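Local coordinates for conserved hypothetical secreted protein (Helicobacter pylori, PDB 4RNZ) that probably cleaves peptidoglycan as a zinc-dependent metallopeptidase of the M23B family and helps to determine cell shape, at residues A[95-98]-A[103-106]; A[348-353]-A[358-363]. One frame throughout, in Å; residues are numbered along the deposited sequence.

Contact 1 (A[95-98]-A[103-106]); sequences LSLQ and QDII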
# COMPACT_ATOMS: atom_id res chain seq x y z
N LEU A 95 14.58 -7.02 -18.92
CA LEU A 95 13.91 -6.48 -20.09
C LEU A 95 14.86 -5.61 -20.90
O LEU A 95 15.63 -4.82 -20.34
CB LEU A 95 12.73 -5.68 -19.58
CG LEU A 95 11.64 -5.23 -20.52
CD1 LEU A 95 10.35 -5.18 -19.71
CD2 LEU A 95 11.99 -3.87 -21.13
N SER A 96 14.81 -5.77 -22.23
CA SER A 96 15.47 -4.83 -23.15
C SER A 96 14.36 -4.01 -23.79
O SER A 96 13.48 -4.56 -24.42
CB SER A 96 16.28 -5.57 -24.23
OG SER A 96 16.83 -4.65 -25.15
N LEU A 97 14.39 -2.69 -23.62
CA LEU A 97 13.30 -1.86 -24.11
C LEU A 97 13.06 -1.95 -25.64
O LEU A 97 13.97 -1.78 -26.45
CB LEU A 97 13.56 -0.41 -23.69
CG LEU A 97 12.40 0.56 -23.83
CD1 LEU A 97 11.29 0.21 -22.86
CD2 LEU A 97 12.88 1.98 -23.57
N GLN A 98 11.82 -2.22 -26.02
CA GLN A 98 11.40 -2.34 -27.42
C GLN A 98 10.45 -1.21 -27.78
O GLN A 98 10.58 -0.62 -28.84
CB GLN A 98 10.76 -3.70 -27.66
CG GLN A 98 11.69 -4.87 -27.45
CD GLN A 98 13.00 -4.68 -28.19
OE1 GLN A 98 13.01 -4.45 -29.40
NE2 GLN A 98 14.11 -4.74 -27.46
N GLN A 103 4.60 -0.32 -21.66
CA GLN A 103 4.06 -1.34 -22.55
C GLN A 103 4.86 -2.65 -22.46
O GLN A 103 4.29 -3.74 -22.41
CB GLN A 103 4.03 -0.81 -23.99
CG GLN A 103 3.62 -1.87 -24.98
CD GLN A 103 3.39 -1.34 -26.38
OE1 GLN A 103 3.57 -0.16 -26.69
NE2 GLN A 103 2.97 -2.24 -27.25
N ASP A 104 6.18 -2.52 -22.44
CA ASP A 104 7.04 -3.68 -22.33
C ASP A 104 6.84 -4.46 -21.03
O ASP A 104 6.78 -5.70 -21.05
CB ASP A 104 8.49 -3.27 -22.51
CG ASP A 104 8.81 -2.88 -23.96
OD1 ASP A 104 8.01 -3.18 -24.87
OD2 ASP A 104 9.84 -2.23 -24.17
N ILE A 105 6.72 -3.77 -19.90
CA ILE A 105 6.45 -4.46 -18.63
C ILE A 105 5.14 -5.23 -18.72
O ILE A 105 5.05 -6.38 -18.27
CB ILE A 105 6.42 -3.49 -17.45
CG1 ILE A 105 7.83 -2.98 -17.18
CG2 ILE A 105 5.89 -4.16 -16.18
CD1 ILE A 105 7.89 -1.66 -16.46
N ILE A 106 4.13 -4.60 -19.31
CA ILE A 106 2.84 -5.29 -19.46
C ILE A 106 2.99 -6.52 -20.37
O ILE A 106 2.45 -7.59 -20.08
CB ILE A 106 1.75 -4.37 -20.00
CG1 ILE A 106 1.51 -3.19 -19.05
CG2 ILE A 106 0.44 -5.13 -20.24
CD1 ILE A 106 0.99 -3.58 -17.69
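The carboxylate of D104 accepts the backbone N-H of Q98, tying the loop that follows strand 87-96 to the side of helix 101-109 in a strand-loop-helix connection whose helix falls in the Csd3 second domain. The bond is short and nearly straight: Q98 N lies 2.7 Å from D104 OD2, with an angle of 168° at the hydrogen. It reaches the syn side of the oxygen, 28° out of the carboxylate plane. The same oxygen is pressed from another direction by L97, whose methyl CD1 comes within 3.1 Å of D104 OD2, a tight approach for a carbon. L95 supplies the apolar floor. Its two methyls divide the work, CD2 sitting 3.8 Å from D104 CB while CD1 lies along the helix backbone, 3.9 Å from I105 N and 4.2 Å from I105 CG1.

With CG of D104 set opposite its own carbonyl carbon (chi1 -71°), the carboxylate reaches from the helix into the loop, where the hydroxyl of T99 bonds to OD1. Both carboxylate oxygens therefore have hydrogen-bond partners in the loop, which should limit rotation of this buried group. Further out, I105 packs on A115 and L118 of helix 112-121. The Q98 side chain bends back over its own segment, and NE2 donates to S96 O at 3.1 Å from above the carbonyl plane.

Contact 2 (A[348-353]-A[358-363]); sequences KTHSFE and YLLEGF. With NI (nickel (II) ion), chain C.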
# COMPACT_ATOMS: atom_id res chain seq x y z
N LYS A 348 24.25 -11.55 -17.76
CA LYS A 348 25.23 -12.23 -18.61
C LYS A 348 24.68 -13.54 -19.13
O LYS A 348 25.07 -13.99 -20.20
CB LYS A 348 26.55 -12.55 -17.89
CG LYS A 348 27.31 -11.40 -17.24
CD LYS A 348 27.10 -10.02 -17.87
CE LYS A 348 27.51 -9.92 -19.34
NZ LYS A 348 28.81 -10.59 -19.62
N THR A 349 23.79 -14.17 -18.37
CA THR A 349 23.35 -15.52 -18.69
C THR A 349 21.96 -15.59 -19.32
O THR A 349 21.43 -16.68 -19.49
CB THR A 349 23.39 -16.41 -17.45
OG1 THR A 349 22.66 -15.77 -16.38
CG2 THR A 349 24.82 -16.63 -17.03
N HIS A 350 21.37 -14.44 -19.64
CA HIS A 350 20.12 -14.40 -20.38
C HIS A 350 20.22 -13.38 -21.49
O HIS A 350 20.15 -12.17 -21.23
CB HIS A 350 18.96 -14.08 -19.44
CG HIS A 350 18.83 -15.06 -18.33
ND1 HIS A 350 19.66 -15.07 -17.24
CD2 HIS A 350 18.00 -16.11 -18.18
CE1 HIS A 350 19.34 -16.07 -16.44
NE2 HIS A 350 18.34 -16.72 -17.00
N SER A 351 20.35 -13.88 -22.71
CA SER A 351 20.64 -13.06 -23.88
C SER A 351 19.44 -12.34 -24.47
O SER A 351 18.46 -12.94 -24.85
CB SER A 351 21.26 -13.91 -25.00
OG SER A 351 21.25 -13.18 -26.23
N PHE A 352 19.58 -11.03 -24.62
CA PHE A 352 18.57 -10.26 -25.33
C PHE A 352 18.63 -10.41 -26.86
O PHE A 352 17.83 -9.80 -27.57
CB PHE A 352 18.68 -8.79 -24.92
CG PHE A 352 18.34 -8.54 -23.47
CD1 PHE A 352 17.13 -8.97 -22.93
CD2 PHE A 352 19.24 -7.88 -22.64
CE1 PHE A 352 16.81 -8.73 -21.60
CE2 PHE A 352 18.92 -7.63 -21.31
CZ PHE A 352 17.71 -8.06 -20.79
N GLU A 353 19.56 -11.21 -27.38
CA GLU A 353 19.54 -11.59 -28.80
C GLU A 353 18.43 -12.60 -29.02
O GLU A 353 17.68 -12.50 -29.99
CB GLU A 353 20.87 -12.18 -29.24
CG GLU A 353 22.03 -11.23 -29.06
CD GLU A 353 23.24 -11.59 -29.91
OE1 GLU A 353 24.35 -11.12 -29.55
OE2 GLU A 353 23.08 -12.32 -30.92
N TYR A 358 12.91 -11.57 -20.08
CA TYR A 358 12.93 -12.81 -19.31
C TYR A 358 12.19 -12.55 -18.00
O TYR A 358 12.43 -11.55 -17.35
CB TYR A 358 14.36 -13.22 -18.97
CG TYR A 358 15.13 -13.69 -20.17
CD1 TYR A 358 15.81 -12.79 -20.96
CD2 TYR A 358 15.12 -15.04 -20.54
CE1 TYR A 358 16.49 -13.20 -22.09
CE2 TYR A 358 15.81 -15.47 -21.67
CZ TYR A 358 16.49 -14.54 -22.44
OH TYR A 358 17.18 -14.90 -23.58
N LEU A 359 11.30 -13.47 -17.63
CA LEU A 359 10.64 -13.45 -16.34
C LEU A 359 11.05 -14.72 -15.64
O LEU A 359 10.59 -15.81 -15.98
CB LEU A 359 9.12 -13.35 -16.49
CG LEU A 359 8.36 -13.19 -15.16
CD1 LEU A 359 8.80 -11.91 -14.45
CD2 LEU A 359 6.86 -13.20 -15.40
N LEU A 360 11.92 -14.56 -14.67
CA LEU A 360 12.64 -15.64 -14.05
C LEU A 360 12.14 -15.90 -12.66
O LEU A 360 11.76 -14.98 -11.92
CB LEU A 360 14.11 -15.26 -13.91
CG LEU A 360 14.77 -14.87 -15.23
CD1 LEU A 360 16.22 -14.52 -14.94
CD2 LEU A 360 14.63 -16.00 -16.24
N GLU A 361 12.21 -17.17 -12.30
CA GLU A 361 11.79 -17.61 -10.99
C GLU A 361 12.89 -17.29 -10.01
O GLU A 361 14.05 -17.60 -10.27
CB GLU A 361 11.54 -19.11 -11.02
CG GLU A 361 10.71 -19.60 -9.86
CD GLU A 361 10.53 -21.10 -9.92
OE1 GLU A 361 11.54 -21.82 -9.80
OE2 GLU A 361 9.37 -21.54 -10.10
N GLY A 362 12.57 -16.56 -8.98
CA GLY A 362 13.47 -16.29 -7.94
C GLY A 362 14.57 -15.36 -8.39
O GLY A 362 14.50 -14.83 -9.46
N PHE A 363 15.47 -15.01 -7.52
CA PHE A 363 16.52 -14.10 -7.86
C PHE A 363 17.96 -14.52 -7.42
O PHE A 363 18.77 -14.82 -8.25
CB PHE A 363 16.20 -12.80 -7.17
CG PHE A 363 17.24 -11.75 -7.30
CD1 PHE A 363 17.76 -11.43 -8.52
CD2 PHE A 363 17.71 -11.10 -6.21
CE1 PHE A 363 18.71 -10.47 -8.65
CE2 PHE A 363 18.67 -10.14 -6.32
CZ PHE A 363 19.17 -9.83 -7.54
NI NI C . 17.66 -18.55 -16.04
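The phenol oxygen of Y358 joins two points of the loop between helix 326-348 and strand 357-361: it donates to the backbone carbonyl of S351, with OH 2.7 Å from S351 O, and is also hydrogen-bonded to N355 ND2. S351 O meets the tyrosine ring at its edge, in plane. Over one face of that ring sits H350 CB, 3.7 Å from the centroid and 10° off the normal, a CH-pi contact close to the centre. With CG of H350 opposite its carbonyl carbon (chi1 -58°), the imidazole extends on to L360 and the metal. It turns an edge toward the same phenol ring, with planes at 70° and centroids 5.2 Å apart, in a T-shaped pair.

These contacts pack the loop against strand 357-361, which runs antiparallel to strand 87-96 in the sheet, Y358 pairing with L94 and L360 with T92. From the strand, L360 covers one face of the imidazole, its CD1 lying 3.8 Å from the ring centroid. The imidazole is held at both nitrogens: ND1 is hydrogen-bonded to L346 O near the helix end, and NE2 binds nickel at 2.2 Å. H366 and H368, which evidently belong to a C-terminal purification tag, complete the histidine ligands. On the tyrosine's edge, F352 CE1 stands 4.2 Å from Y358 CD1. S351 OG accepts from E353 N at 2.8 Å, defining an ST turn.

Both contacts reach one antiparallel sheet, in which strands 87-96 and 357-361 are neighbours. They are in series along the chain yet touch directly: F352 CE1 of contact 2 packs 3.6 Å from S96 N of contact 1. Contact 1 is the more buried, with five of its six touching residues enclosed, and relies on one buried carboxylate, bonded by the loop and flanked by leucines. Contact 2 lies toward the surface and is only partly buried. There the chemistry is aromatic, with a hydrogen bond from a phenol to a backbone carbonyl and a nickel-binding imidazole. Contact 1 joins the end of strand 87-96 and its loop to a helix, contact 2 strand 357-361 to the loop after one.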